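Long-range contacts in uncharacterized protein (Bacteroides ovatus CL02T12C04, PDB 6PTM), which is probably a glycoside hydrolase of family 42 that acts as an exo-carrageenase, cleaving carrageenan chains from their ends: residues L75-I80 / E186-L191; S401-D406 / K576-N581; M580-R585 / V617-Y622. All blocks are in the same frame, centred on the assembly; numbering follows the deposited sequence.

Interaction 1. Residues L75-I80 / E186-L191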
ATOM      1  N   LEU A  75     -12.211 -20.483  15.462  1.00 18.10           N
ATOM      2  CA  LEU A  75     -12.737 -21.877  15.385  1.00 17.82           C
ATOM      3  C   LEU A  75     -12.741 -22.307  13.914  1.00 18.24           C
ATOM      4  O   LEU A  75     -12.286 -23.413  13.614  1.00 19.70           O
ATOM      5  CB  LEU A  75     -14.155 -21.940  15.959  1.00 19.49           C
ATOM      6  CG  LEU A  75     -14.772 -23.338  15.964  1.00 21.47           C
ATOM      7  CD1 LEU A  75     -14.012 -24.242  16.917  1.00 23.76           C
ATOM      8  CD2 LEU A  75     -16.225 -23.312  16.371  1.00 23.41           C
ATOM      9  N   ARG A  76     -13.281 -21.485  13.021  1.00 18.35           N
ATOM     10  CA  ARG A  76     -13.346 -21.830  11.582  1.00 18.21           C
ATOM     11  C   ARG A  76     -11.930 -21.990  11.030  1.00 19.20           C
ATOM     12  O   ARG A  76     -11.682 -22.931  10.241  1.00 17.84           O
ATOM     13  CB  ARG A  76     -14.145 -20.803  10.783  1.00 17.64           C
ATOM     14  CG  ARG A  76     -14.214 -21.123   9.298  1.00 18.07           C
ATOM     15  CD  ARG A  76     -14.778 -22.503   8.997  1.00 19.30           C
ATOM     16  NE  ARG A  76     -16.120 -22.660   9.553  1.00 20.42           N
ATOM     17  CZ  ARG A  76     -17.225 -22.115   9.044  1.00 22.24           C
ATOM     18  NH1 ARG A  76     -17.199 -21.356   7.959  1.00 20.64           N
ATOM     19  NH2 ARG A  76     -18.381 -22.334   9.643  1.00 23.05           N
ATOM     20  N   THR A  77     -11.021 -21.099  11.407  1.00 18.39           N
ATOM     21  CA  THR A  77      -9.627 -21.222  10.955  1.00 17.88           C
ATOM     22  C   THR A  77      -9.089 -22.594  11.371  1.00 17.49           C
ATOM     23  O   THR A  77      -8.375 -23.260  10.586  1.00 17.59           O
ATOM     24  CB  THR A  77      -8.747 -20.106  11.510  1.00 17.31           C
ATOM     25  OG1 THR A  77      -9.289 -18.827  11.167  1.00 16.27           O
ATOM     26  CG2 THR A  77      -7.348 -20.244  10.962  1.00 17.68           C
ATOM     27  N   ALA A  78      -9.361 -22.976  12.605  1.00 18.48           N
ATOM     28  CA  ALA A  78      -8.852 -24.221  13.195  1.00 17.66           C
ATOM     29  C   ALA A  78      -9.447 -25.390  12.409  1.00 19.49           C
ATOM     30  O   ALA A  78      -8.662 -26.260  11.952  1.00 20.06           O
ATOM     31  CB  ALA A  78      -9.188 -24.252  14.662  1.00 18.08           C
ATOM     32  N   GLU A  79     -10.765 -25.371  12.173  1.00 19.71           N
ATOM     33  CA  GLU A  79     -11.468 -26.454  11.422  1.00 20.23           C
ATOM     34  C   GLU A  79     -10.828 -26.601  10.051  1.00 19.86           C
ATOM     35  O   GLU A  79     -10.587 -27.715   9.648  1.00 17.52           O
ATOM     36  CB  GLU A  79     -12.955 -26.158  11.269  1.00 21.01           C
ATOM     37  CG  GLU A  79     -13.675 -26.234  12.583  1.00 20.88           C
ATOM     38  CD  GLU A  79     -15.067 -25.658  12.499  1.00 23.09           C
ATOM     39  OE1 GLU A  79     -15.357 -24.955  11.544  1.00 23.77           O
ATOM     40  OE2 GLU A  79     -15.809 -25.867  13.431  1.00 25.63           O
ATOM     41  N   ILE A  80     -10.505 -25.491   9.389  1.00 19.06           N
ATOM     42  CA  ILE A  80      -9.921 -25.528   8.019  1.00 19.67           C
ATOM     43  C   ILE A  80      -8.518 -26.140   8.090  1.00 19.67           C
ATOM     44  O   ILE A  80      -8.213 -27.008   7.269  1.00 19.24           O
ATOM     45  CB  ILE A  80      -9.917 -24.132   7.371  1.00 20.28           C
ATOM     46  CG1 ILE A  80     -11.356 -23.693   7.042  1.00 21.08           C
ATOM     47  CG2 ILE A  80      -9.024 -24.117   6.137  1.00 20.18           C
ATOM     48  CD1 ILE A  80     -11.469 -22.254   6.586  1.00 21.64           C
ATOM     49  N   GLU A 186     -17.685 -17.204   4.998  1.00 21.88           N
ATOM     50  CA  GLU A 186     -18.422 -16.867   6.244  1.00 21.98           C
ATOM     51  C   GLU A 186     -17.565 -15.953   7.124  1.00 19.42           C
ATOM     52  O   GLU A 186     -18.091 -14.924   7.572  1.00 18.32           O
ATOM     53  CB  GLU A 186     -18.828 -18.109   7.015  1.00 23.95           C
ATOM     54  CG  GLU A 186     -20.096 -18.682   6.455  1.00 30.53           C
ATOM     55  CD  GLU A 186     -20.575 -19.967   7.102  1.00 30.34           C
ATOM     56  OE1 GLU A 186     -19.831 -20.541   7.925  1.00 30.72           O
ATOM     57  OE2 GLU A 186     -21.711 -20.362   6.783  1.00 36.70           O
ATOM     58  N   TYR A 187     -16.287 -16.270   7.314  1.00 18.64           N
ATOM     59  CA  TYR A 187     -15.432 -15.481   8.242  1.00 19.29           C
ATOM     60  C   TYR A 187     -14.208 -14.858   7.564  1.00 17.82           C
ATOM     61  O   TYR A 187     -13.646 -13.935   8.179  1.00 16.90           O
ATOM     62  CB  TYR A 187     -15.029 -16.356   9.424  1.00 19.65           C
ATOM     63  CG  TYR A 187     -16.224 -16.879  10.176  1.00 21.15           C
ATOM     64  CD1 TYR A 187     -16.878 -16.088  11.102  1.00 20.26           C
ATOM     65  CD2 TYR A 187     -16.726 -18.150   9.949  1.00 20.46           C
ATOM     66  CE1 TYR A 187     -17.990 -16.540  11.789  1.00 21.44           C
ATOM     67  CE2 TYR A 187     -17.807 -18.633  10.661  1.00 21.28           C
ATOM     68  CZ  TYR A 187     -18.450 -17.823  11.578  1.00 23.65           C
ATOM     69  OH  TYR A 187     -19.538 -18.252  12.289  1.00 23.43           O
ATOM     70  N   HIS A 188     -13.722 -15.471   6.484  1.00 17.37           N
ATOM     71  CA  HIS A 188     -12.395 -15.121   5.906  1.00 18.64           C
ATOM     72  C   HIS A 188     -12.464 -14.177   4.705  1.00 18.20           C
ATOM     73  O   HIS A 188     -11.543 -14.204   3.892  1.00 18.35           O
ATOM     74  CB  HIS A 188     -11.571 -16.396   5.664  1.00 17.95           C
ATOM     75  CG  HIS A 188     -11.208 -17.124   6.914  1.00 18.66           C
ATOM     76  ND1 HIS A 188     -12.038 -18.038   7.503  1.00 18.93           N
ATOM     77  CD2 HIS A 188     -10.104 -17.076   7.686  1.00 17.72           C
ATOM     78  CE1 HIS A 188     -11.463 -18.515   8.577  1.00 17.22           C
ATOM     79  NE2 HIS A 188     -10.287 -17.944   8.710  1.00 19.91           N
ATOM     80  N   GLY A 189     -13.539 -13.408   4.609  1.00 17.30           N
ATOM     81  CA  GLY A 189     -13.717 -12.372   3.587  1.00 17.97           C
ATOM     82  C   GLY A 189     -14.656 -12.869   2.523  1.00 17.64           C
ATOM     83  O   GLY A 189     -14.697 -14.106   2.300  1.00 17.07           O
ATOM     84  N   ASN A 190     -15.383 -11.954   1.892  1.00 16.26           N
ATOM     85  CA  ASN A 190     -16.341 -12.282   0.798  1.00 16.15           C
ATOM     86  C   ASN A 190     -16.111 -11.339  -0.398  1.00 16.54           C
ATOM     87  O   ASN A 190     -17.067 -10.757  -0.946  1.00 18.79           O
ATOM     88  CB  ASN A 190     -17.770 -12.315   1.346  1.00 16.62           C
ATOM     89  CG  ASN A 190     -18.743 -12.914   0.356  1.00 16.86           C
ATOM     90  OD1 ASN A 190     -18.326 -13.631  -0.537  1.00 15.53           O
ATOM     91  ND2 ASN A 190     -20.022 -12.691   0.571  1.00 16.30           N
ATOM     92  N   LEU A 191     -14.868 -11.228  -0.838  1.00 17.49           N
ATOM     93  CA  LEU A 191     -14.504 -10.363  -1.980  1.00 17.77           C
ATOM     94  C   LEU A 191     -14.883 -11.063  -3.282  1.00 18.60           C
ATOM     95  O   LEU A 191     -14.392 -12.174  -3.535  1.00 18.84           O
ATOM     96  CB  LEU A 191     -13.005 -10.095  -1.940  1.00 17.95           C
ATOM     97  CG  LEU A 191     -12.509  -9.113  -2.993  1.00 17.77           C
ATOM     98  CD1 LEU A 191     -13.059  -7.705  -2.732  1.00 17.76           C
ATOM     99  CD2 LEU A 191     -10.987  -9.110  -2.982  1.00 17.80           C
TER
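R76 of helix 69-90 meets E186, Y187 and H188 of the loop after helix 182-185. The guanidinium group points NH1 and NH2 end-on at one carboxylate oxygen of E186. NH1 lies 2.8 Å from E186 OE1 and NH2 lies 2.9 Å from E186 OE1. OE1 lies close to the guanidinium plane, so both donors can use it. The third nitrogen turns back to its own helix: R76 NE donates to E79 OE1 at 3.1 Å. R76, E79 and E186 thus form a salt-bridge network. R76 NH1 also donates to the carbonyl of E183, and E79 OE2 pairs with R55 of helix 44-63. The R76 chain starts with CG anti to the backbone N (chi1 179°), then bends at chi2 and chi3, which puts the guanidinium between the two carboxylates. The CE2 edge of Y187 stands over one guanidinium face, 3.7 Å above its plane, with the two planes 78° apart. Y187 CD2 packs on R76 CB. The hydroxyl of Y187 turns elsewhere and bonds to E72.

H188 supplies the second polar link. Its NE2 donates to T77 OG1 at 2.8 Å, with the hydroxyl close to the ring plane. T77 OG1 is also hydrogen-bonded to the T73 carbonyl, one turn earlier in the helix. R76 CG sits at the edge of the H188 ring, 3.9 Å from CE1. I80 CD1 approaches the same CE1 obliquely at 4.2 Å. Beyond the contact, the H188 ring also meets H541, with the two planes almost perpendicular. The salt-bridge network and the H188-T77 bond fasten helix 69-90 of the N-terminal helical region to the loop that enters strand 192-197 of the (β/α)8 barrel expected of family 42.

Interaction 2. Residues S401-D406 / K576-N581. With EDO (1,2-ethanediol), chain D.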
ATOM      1  N   SER A 401       8.952   4.851  -3.482  1.00 15.11           N
ATOM      2  CA  SER A 401       9.674   4.940  -2.179  1.00 15.11           C
ATOM      3  C   SER A 401      11.165   4.588  -2.366  1.00 16.24           C
ATOM      4  O   SER A 401      11.956   5.047  -1.542  1.00 19.31           O
ATOM      5  CB  SER A 401       9.011   4.108  -1.090  1.00 15.31           C
ATOM      6  OG  SER A 401       8.887   2.742  -1.469  1.00 15.05           O
ATOM      7  N   ASP A 402      11.535   3.811  -3.389  1.00 16.17           N
ATOM      8  CA  ASP A 402      12.956   3.553  -3.754  1.00 16.52           C
ATOM      9  C   ASP A 402      13.391   4.580  -4.817  1.00 17.08           C
ATOM     10  O   ASP A 402      12.585   5.461  -5.182  1.00 15.69           O
ATOM     11  CB  ASP A 402      13.208   2.100  -4.153  1.00 17.66           C
ATOM     12  CG  ASP A 402      13.220   1.107  -2.981  1.00 18.79           C
ATOM     13  OD1 ASP A 402      13.304   1.544  -1.821  1.00 19.76           O
ATOM     14  OD2 ASP A 402      13.100  -0.094  -3.246  1.00 18.44           O
ATOM     15  N   ASN A 403      14.656   4.508  -5.256  1.00 17.44           N
ATOM     16  CA  ASN A 403      15.336   5.609  -5.979  1.00 16.11           C
ATOM     17  C   ASN A 403      15.031   5.627  -7.482  1.00 16.72           C
ATOM     18  O   ASN A 403      15.212   6.712  -8.076  1.00 18.92           O
ATOM     19  CB  ASN A 403      16.840   5.561  -5.733  1.00 15.65           C
ATOM     20  CG  ASN A 403      17.188   5.878  -4.296  1.00 15.09           C
ATOM     21  OD1 ASN A 403      16.711   6.873  -3.752  1.00 19.98           O
ATOM     22  ND2 ASN A 403      17.935   5.020  -3.637  1.00 13.24           N
ATOM     23  N   LYS A 404      14.605   4.515  -8.074  1.00 15.82           N
ATOM     24  CA  LYS A 404      14.482   4.364  -9.541  1.00 16.44           C
ATOM     25  C   LYS A 404      13.249   5.124 -10.059  1.00 15.94           C
ATOM     26  O   LYS A 404      12.166   5.047  -9.413  1.00 14.27           O
ATOM     27  CB  LYS A 404      14.492   2.879  -9.909  1.00 17.76           C
ATOM     28  CG  LYS A 404      15.767   2.132  -9.470  1.00 20.46           C
ATOM     29  CD  LYS A 404      15.835   0.676  -9.914  1.00 24.49           C
ATOM     30  N   ARG A 405      13.403   5.795 -11.205  1.00 15.89           N
ATOM     31  CA  ARG A 405      12.313   6.564 -11.869  1.00 15.59           C
ATOM     32  C   ARG A 405      12.265   6.253 -13.366  1.00 15.18           C
ATOM     33  O   ARG A 405      11.712   7.080 -14.089  1.00 16.84           O
ATOM     34  CB  ARG A 405      12.508   8.057 -11.568  1.00 15.25           C
ATOM     35  CG  ARG A 405      12.146   8.457 -10.144  1.00 15.22           C
ATOM     36  CD  ARG A 405      10.689   8.137  -9.793  1.00 15.28           C
ATOM     37  NE  ARG A 405      10.337   8.666  -8.484  1.00 14.81           N
ATOM     38  CZ  ARG A 405      10.666   8.120  -7.322  1.00 15.54           C
ATOM     39  NH1 ARG A 405      11.319   6.961  -7.264  1.00 16.05           N
ATOM     40  NH2 ARG A 405      10.326   8.749  -6.211  1.00 16.77           N
ATOM     41  N   ASP A 406      12.737   5.077 -13.816  1.00 14.65           N
ATOM     42  CA  ASP A 406      12.681   4.689 -15.242  1.00 13.62           C
ATOM     43  C   ASP A 406      11.443   3.843 -15.549  1.00 14.51           C
ATOM     44  O   ASP A 406      11.281   3.467 -16.709  1.00 15.85           O
ATOM     45  CB  ASP A 406      13.965   3.980 -15.665  1.00 14.35           C
ATOM     46  CG  ASP A 406      14.173   2.669 -14.932  1.00 13.60           C
ATOM     47  OD1 ASP A 406      14.251   2.719 -13.673  1.00 13.63           O
ATOM     48  OD2 ASP A 406      14.159   1.644 -15.615  1.00 13.39           O
ATOM     49  N   LYS A 576      18.579  12.510  -9.816  1.00 17.52           N
ATOM     50  CA  LYS A 576      19.498  12.025  -8.747  1.00 17.87           C
ATOM     51  C   LYS A 576      19.430  10.500  -8.618  1.00 17.67           C
ATOM     52  O   LYS A 576      18.382   9.899  -8.839  1.00 17.83           O
ATOM     53  CB  LYS A 576      19.192  12.689  -7.406  1.00 18.05           C
ATOM     54  CG  LYS A 576      19.528  14.156  -7.272  1.00 17.95           C
ATOM     55  CD  LYS A 576      19.008  14.751  -5.983  1.00 18.44           C
ATOM     56  CE  LYS A 576      19.411  13.945  -4.751  1.00 19.06           C
ATOM     57  NZ  LYS A 576      18.912  14.555  -3.492  1.00 18.88           N
ATOM     58  N   ALA A 577      20.572   9.894  -8.312  1.00 18.50           N
ATOM     59  CA  ALA A 577      20.718   8.441  -8.137  1.00 19.41           C
ATOM     60  C   ALA A 577      19.940   8.040  -6.883  1.00 17.79           C
ATOM     61  O   ALA A 577      19.363   6.964  -6.890  1.00 18.13           O
ATOM     62  CB  ALA A 577      22.189   8.072  -8.023  1.00 21.10           C
ATOM     63  N   GLU A 578      19.938   8.884  -5.856  1.00 17.36           N
ATOM     64  CA  GLU A 578      19.528   8.483  -4.480  1.00 20.55           C
ATOM     65  C   GLU A 578      18.673   9.566  -3.814  1.00 18.72           C
ATOM     66  O   GLU A 578      18.867   9.825  -2.615  1.00 16.82           O
ATOM     67  CB  GLU A 578      20.793   8.185  -3.666  1.00 22.52           C
ATOM     68  CG  GLU A 578      21.621   7.044  -4.231  1.00 24.60           C
ATOM     69  CD  GLU A 578      22.807   6.693  -3.346  1.00 29.01           C
ATOM     70  OE1 GLU A 578      23.481   7.607  -2.900  1.00 29.97           O
ATOM     71  OE2 GLU A 578      23.032   5.512  -3.111  1.00 33.21           O
ATOM     72  N   HIS A 579      17.701  10.135  -4.535  1.00 16.91           N
ATOM     73  CA  HIS A 579      16.861  11.212  -3.988  1.00 16.35           C
ATOM     74  C   HIS A 579      16.009  10.665  -2.825  1.00 16.12           C
ATOM     75  O   HIS A 579      15.802  11.391  -1.846  1.00 17.32           O
ATOM     76  CB  HIS A 579      15.986  11.834  -5.066  1.00 15.59           C
ATOM     77  CG  HIS A 579      15.261  13.006  -4.506  1.00 15.01           C
ATOM     78  ND1 HIS A 579      15.942  14.048  -3.920  1.00 14.68           N
ATOM     79  CD2 HIS A 579      13.947  13.286  -4.383  1.00 14.50           C
ATOM     80  CE1 HIS A 579      15.087  14.935  -3.453  1.00 15.19           C
ATOM     81  NE2 HIS A 579      13.848  14.519  -3.763  1.00 15.44           N
ATOM     82  N   MET A 580      15.500   9.440  -2.947  1.00 15.12           N
ATOM     83  CA  MET A 580      14.551   8.896  -1.956  1.00 14.81           C
ATOM     84  C   MET A 580      15.303   8.464  -0.693  1.00 15.14           C
ATOM     85  O   MET A 580      14.672   8.491   0.370  1.00 15.88           O
ATOM     86  CB  MET A 580      13.746   7.752  -2.555  1.00 14.82           C
ATOM     87  CG  MET A 580      12.775   8.237  -3.659  1.00 16.12           C
ATOM     88  SD  MET A 580      11.815   9.716  -3.218  1.00 16.70           S
ATOM     89  CE  MET A 580      10.762   9.000  -1.952  1.00 18.71           C
ATOM     90  N   ASN A 581      16.616   8.215  -0.753  1.00 15.73           N
ATOM     91  CA  ASN A 581      17.396   8.094   0.516  1.00 16.12           C
ATOM     92  C   ASN A 581      17.213   9.388   1.297  1.00 15.24           C
ATOM     93  O   ASN A 581      17.028   9.321   2.523  1.00 17.98           O
ATOM     94  CB  ASN A 581      18.890   7.869   0.306  1.00 16.81           C
ATOM     95  CG  ASN A 581      19.220   6.546  -0.333  1.00 18.66           C
ATOM     96  OD1 ASN A 581      18.375   5.865  -0.864  1.00 21.01           O
ATOM     97  ND2 ASN A 581      20.469   6.162  -0.286  1.00 23.78           N
TER
HETATM   98  C1  EDO D 803      15.124   4.783   0.565  1.00 32.71           C
HETATM   99  O1  EDO D 803      13.735   4.481   0.587  1.00 29.15           O
HETATM  100  C2  EDO D 803      15.765   4.349  -0.672  1.00 32.01           C
HETATM  101  O2  EDO D 803      15.371   3.043  -1.043  1.00 33.54           O
HETATM  102  O   HOH W   1      16.452   9.126  -7.037  1.00 19.24           O
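A loop of the (β/α)8 barrel, between strands 391-394 and 421-423, here meets the N-terminus of helix 579-590 of the α/β domain. E578 holds the N-cap position of that helix, and N403 comes in from the barrel loop. N403 uses both ends of its amide. OD1 faces the first turn of the helix. It accepts from N581 N at 3.3 Å, in the carbonyl plane and on a lone pair, and takes a weak bond from M580 N at 3.0 Å. ND2 donates to N581 OD1 at 2.9 Å, and this bond is nearly straight, at 167°. The acceptor lies in the N403 amide plane, but the donor stands above the plane of the N581 amide, and the two amides are turned 51° apart. Main chain and side chain of N581 therefore both hold the N403 amide and fix its rotation.

M580 packs against the same loop. Its CB sits by the S401 carbonyl, and its CG is 3.2 Å from D402 O. Bends at chi2 and chi3 bring the sulfur round to R405, where SD lies 3.5 Å from NH2 and oblique to the guanidinium. R405 NH1 donates to the carbonyls of D402 and K404, which braces the loop from within. R405 NH2 bonds to the W400 carbonyl and the Y568 hydroxyl.

A 1,2-ethanediol molecule, probably from the crystallisation liquor, sits beside N581 and donates to S401 O and D402 OD1. A water joins the two backbones. It accepts from H579 N at 3.0 Å, and lies 2.9 Å from N403 O and 2.8 Å from K576 O.

Interaction 3. Residues M580-R585 / V617-Y622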
ATOM      1  N   MET A 580      15.500   9.440  -2.947  1.00 15.12           N
ATOM      2  CA  MET A 580      14.551   8.896  -1.956  1.00 14.81           C
ATOM      3  C   MET A 580      15.303   8.464  -0.693  1.00 15.14           C
ATOM      4  O   MET A 580      14.672   8.491   0.370  1.00 15.88           O
ATOM      5  CB  MET A 580      13.746   7.752  -2.555  1.00 14.82           C
ATOM      6  CG  MET A 580      12.775   8.237  -3.659  1.00 16.12           C
ATOM      7  SD  MET A 580      11.815   9.716  -3.218  1.00 16.70           S
ATOM      8  CE  MET A 580      10.762   9.000  -1.952  1.00 18.71           C
ATOM      9  N   ASN A 581      16.616   8.215  -0.753  1.00 15.73           N
ATOM     10  CA  ASN A 581      17.396   8.094   0.516  1.00 16.12           C
ATOM     11  C   ASN A 581      17.213   9.388   1.297  1.00 15.24           C
ATOM     12  O   ASN A 581      17.028   9.321   2.523  1.00 17.98           O
ATOM     13  CB  ASN A 581      18.890   7.869   0.306  1.00 16.81           C
ATOM     14  CG  ASN A 581      19.220   6.546  -0.333  1.00 18.66           C
ATOM     15  OD1 ASN A 581      18.375   5.865  -0.864  1.00 21.01           O
ATOM     16  ND2 ASN A 581      20.469   6.162  -0.286  1.00 23.78           N
ATOM     17  N   ASP A 582      17.352  10.539   0.635  1.00 14.93           N
ATOM     18  CA  ASP A 582      17.256  11.865   1.288  1.00 14.34           C
ATOM     19  C   ASP A 582      15.814  12.092   1.781  1.00 14.21           C
ATOM     20  O   ASP A 582      15.569  12.606   2.922  1.00 14.27           O
ATOM     21  CB  ASP A 582      17.730  12.959   0.318  1.00 15.79           C
ATOM     22  CG  ASP A 582      19.199  12.827  -0.030  1.00 16.45           C
ATOM     23  OD1 ASP A 582      19.929  12.366   0.838  1.00 17.18           O
ATOM     24  OD2 ASP A 582      19.574  13.132  -1.186  1.00 16.98           O
ATOM     25  N   VAL A 583      14.840  11.791   0.944  1.00 14.69           N
ATOM     26  CA  VAL A 583      13.437  12.060   1.334  1.00 15.37           C
ATOM     27  C   VAL A 583      13.109  11.168   2.547  1.00 14.85           C
ATOM     28  O   VAL A 583      12.544  11.680   3.502  1.00 14.19           O
ATOM     29  CB  VAL A 583      12.460  11.829   0.172  1.00 16.09           C
ATOM     30  CG1 VAL A 583      11.048  11.887   0.697  1.00 16.79           C
ATOM     31  CG2 VAL A 583      12.667  12.824  -0.957  1.00 15.85           C
ATOM     32  N   LEU A 584      13.509   9.897   2.535  1.00 15.33           N
ATOM     33  CA  LEU A 584      13.311   9.011   3.710  1.00 15.73           C
ATOM     34  C   LEU A 584      14.016   9.622   4.928  1.00 16.51           C
ATOM     35  O   LEU A 584      13.454   9.542   6.008  1.00 15.34           O
ATOM     36  CB  LEU A 584      13.814   7.588   3.404  1.00 15.18           C
ATOM     37  CG  LEU A 584      13.679   6.582   4.544  1.00 15.07           C
ATOM     38  CD1 LEU A 584      12.233   6.488   5.007  1.00 15.31           C
ATOM     39  CD2 LEU A 584      14.201   5.200   4.146  1.00 15.15           C
ATOM     40  N   ARG A 585      15.225  10.178   4.790  1.00 16.36           N
ATOM     41  CA  ARG A 585      15.996  10.624   5.976  1.00 16.25           C
ATOM     42  C   ARG A 585      15.187  11.705   6.710  1.00 16.70           C
ATOM     43  O   ARG A 585      15.068  11.611   7.960  1.00 16.48           O
ATOM     44  CB  ARG A 585      17.414  11.060   5.580  1.00 17.21           C
ATOM     45  CG  ARG A 585      18.362  11.233   6.767  1.00 17.79           C
ATOM     46  CD  ARG A 585      19.790  11.682   6.387  1.00 20.20           C
ATOM     47  NE  ARG A 585      20.265  10.818   5.314  1.00 20.34           N
ATOM     48  CZ  ARG A 585      20.337  11.157   4.029  1.00 21.15           C
ATOM     49  NH1 ARG A 585      20.051  12.379   3.611  1.00 20.33           N
ATOM     50  NH2 ARG A 585      20.695  10.243   3.155  1.00 22.23           N
ATOM     51  N   VAL A 617      11.901  21.700   2.727  1.00 17.54           N
ATOM     52  CA  VAL A 617      12.578  21.441   1.431  1.00 18.35           C
ATOM     53  C   VAL A 617      14.007  21.011   1.744  1.00 17.57           C
ATOM     54  O   VAL A 617      14.803  21.835   2.254  1.00 17.84           O
ATOM     55  CB  VAL A 617      12.526  22.640   0.468  1.00 19.01           C
ATOM     56  CG1 VAL A 617      13.171  22.255  -0.861  1.00 20.34           C
ATOM     57  CG2 VAL A 617      11.112  23.152   0.262  1.00 20.59           C
ATOM     58  N   TYR A 618      14.286  19.736   1.500  1.00 17.86           N
ATOM     59  CA  TYR A 618      15.523  19.049   1.929  1.00 18.60           C
ATOM     60  C   TYR A 618      16.147  18.370   0.728  1.00 19.23           C
ATOM     61  O   TYR A 618      15.427  17.571   0.072  1.00 17.31           O
ATOM     62  CB  TYR A 618      15.233  18.012   3.016  1.00 18.44           C
ATOM     63  CG  TYR A 618      16.417  17.239   3.521  1.00 17.72           C
ATOM     64  CD1 TYR A 618      17.407  17.835   4.286  1.00 17.89           C
ATOM     65  CD2 TYR A 618      16.533  15.890   3.252  1.00 18.35           C
ATOM     66  CE1 TYR A 618      18.485  17.101   4.762  1.00 18.42           C
ATOM     67  CE2 TYR A 618      17.597  15.140   3.716  1.00 17.82           C
ATOM     68  CZ  TYR A 618      18.551  15.743   4.511  1.00 17.87           C
ATOM     69  OH  TYR A 618      19.569  14.973   4.960  1.00 18.66           O
ATOM     70  N   LYS A 619      17.432  18.684   0.485  1.00 16.33           N
ATOM     71  CA  LYS A 619      18.286  18.051  -0.548  1.00 17.90           C
ATOM     72  C   LYS A 619      17.497  17.874  -1.856  1.00 17.13           C
ATOM     73  O   LYS A 619      17.528  16.782  -2.466  1.00 16.81           O
ATOM     74  CB  LYS A 619      18.836  16.740   0.012  1.00 21.25           C
ATOM     75  CG  LYS A 619      19.902  16.893   1.097  1.00 24.74           C
ATOM     76  CD  LYS A 619      20.830  15.675   1.148  1.00 29.49           C
ATOM     77  CE  LYS A 619      22.274  16.026   1.419  1.00 35.70           C
ATOM     78  NZ  LYS A 619      22.377  16.525   2.796  1.00 39.65           N
ATOM     79  N   THR A 620      16.873  18.959  -2.304  1.00 16.53           N
ATOM     80  CA  THR A 620      16.090  19.031  -3.557  1.00 17.01           C
ATOM     81  C   THR A 620      16.720  20.100  -4.450  1.00 17.94           C
ATOM     82  O   THR A 620      16.100  21.132  -4.718  1.00 17.36           O
ATOM     83  CB  THR A 620      14.609  19.221  -3.196  1.00 17.37           C
ATOM     84  OG1 THR A 620      14.227  18.188  -2.269  1.00 18.78           O
ATOM     85  CG2 THR A 620      13.706  19.177  -4.407  1.00 18.07           C
ATOM     86  N   PRO A 621      17.959  19.882  -4.955  1.00 19.81           N
ATOM     87  CA  PRO A 621      18.689  20.915  -5.691  1.00 19.96           C
ATOM     88  C   PRO A 621      18.060  21.178  -7.064  1.00 19.50           C
ATOM     89  O   PRO A 621      18.131  22.301  -7.489  1.00 19.36           O
ATOM     90  CB  PRO A 621      20.102  20.338  -5.854  1.00 20.67           C
ATOM     91  CG  PRO A 621      19.894  18.844  -5.853  1.00 20.33           C
ATOM     92  CD  PRO A 621      18.715  18.621  -4.922  1.00 20.22           C
ATOM     93  N   TYR A 622      17.477  20.153  -7.694  1.00 20.24           N
ATOM     94  CA  TYR A 622      16.693  20.272  -8.951  1.00 19.26           C
ATOM     95  C   TYR A 622      15.216  20.558  -8.658  1.00 19.94           C
ATOM     96  O   TYR A 622      14.566  19.843  -7.854  1.00 18.02           O
ATOM     97  CB  TYR A 622      16.739  18.985  -9.769  1.00 19.06           C
ATOM     98  CG  TYR A 622      18.096  18.497 -10.190  1.00 18.13           C
ATOM     99  CD1 TYR A 622      18.553  18.748 -11.466  1.00 17.00           C
ATOM    100  CD2 TYR A 622      18.844  17.633  -9.388  1.00 18.04           C
ATOM    101  CE1 TYR A 622      19.753  18.233 -11.916  1.00 17.84           C
ATOM    102  CE2 TYR A 622      20.054  17.108  -9.814  1.00 18.21           C
ATOM    103  CZ  TYR A 622      20.525  17.442 -11.075  1.00 19.20           C
ATOM    104  OH  TYR A 622      21.673  16.909 -11.575  1.00 19.84           O
TER
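D582, in the first turn of helix 579-590, faces K619 in the loop after strand 614-617, their CA atoms 6.5 Å apart, and K619 itself has left-handed backbone angles (43°/51°). The K619 and D582 side chains cross at about a right angle. The methylene CD of K619 touches the carboxylate, 3.4 Å from D582 OD1, while NZ goes on to a salt bridge with E646. CB of D582 meets CB of K619 at 4.0 Å. The D582 carboxylate has other partners. OD1 accepts from R585 NH1 at 2.8 Å, one turn along the helix, and OD2 pairs with K576.

The elements joined here belong to a five-stranded parallel sheet of order 2-1-3-4-5, a flavodoxin-like α/β domain, as follows the barrel in family 42 enzymes. Helix 579-590 comes between strands 564-567 and 597-600, and the loop leaves the C-terminal end of the central strand 614-617.

Y618 meets the helix with the edge of its ring. CE2 lies 3.3 Å from D582 O, near the ring plane. The side chain reaches across the side of the helix to R585, whose NH1 donates to Y618 OH at 3.0 Å. That oxygen is close to the guanidinium plane, while guanidinium and ring are turned 63° apart. R585 NH1 is thus shared between D582 OD1 and Y618 OH. K619 CG covers one face of the Y618 ring, 3.7 Å above its plane and over its centre. L674 of helix 674-687 touches both Y618 and R585.

Along the chain interaction 1 closes before the other two open. It lies on the other side of the chain's centre, about 41 Å from interaction 2 and 45 Å from interaction 3, centre to centre. It joins the N-terminal helices to the (β/α)8 barrel. Interactions 2 and 3 have centres about 10 Å apart and share M580 and N581 on helix 579-590. K576 links them: its NZ bonds to D582 and to the K619 carbonyl. Interactions 2 and 3 thus hold one helix start between a loop of the barrel, the one after helix 398-401, and a loop of the flavodoxin-like domain.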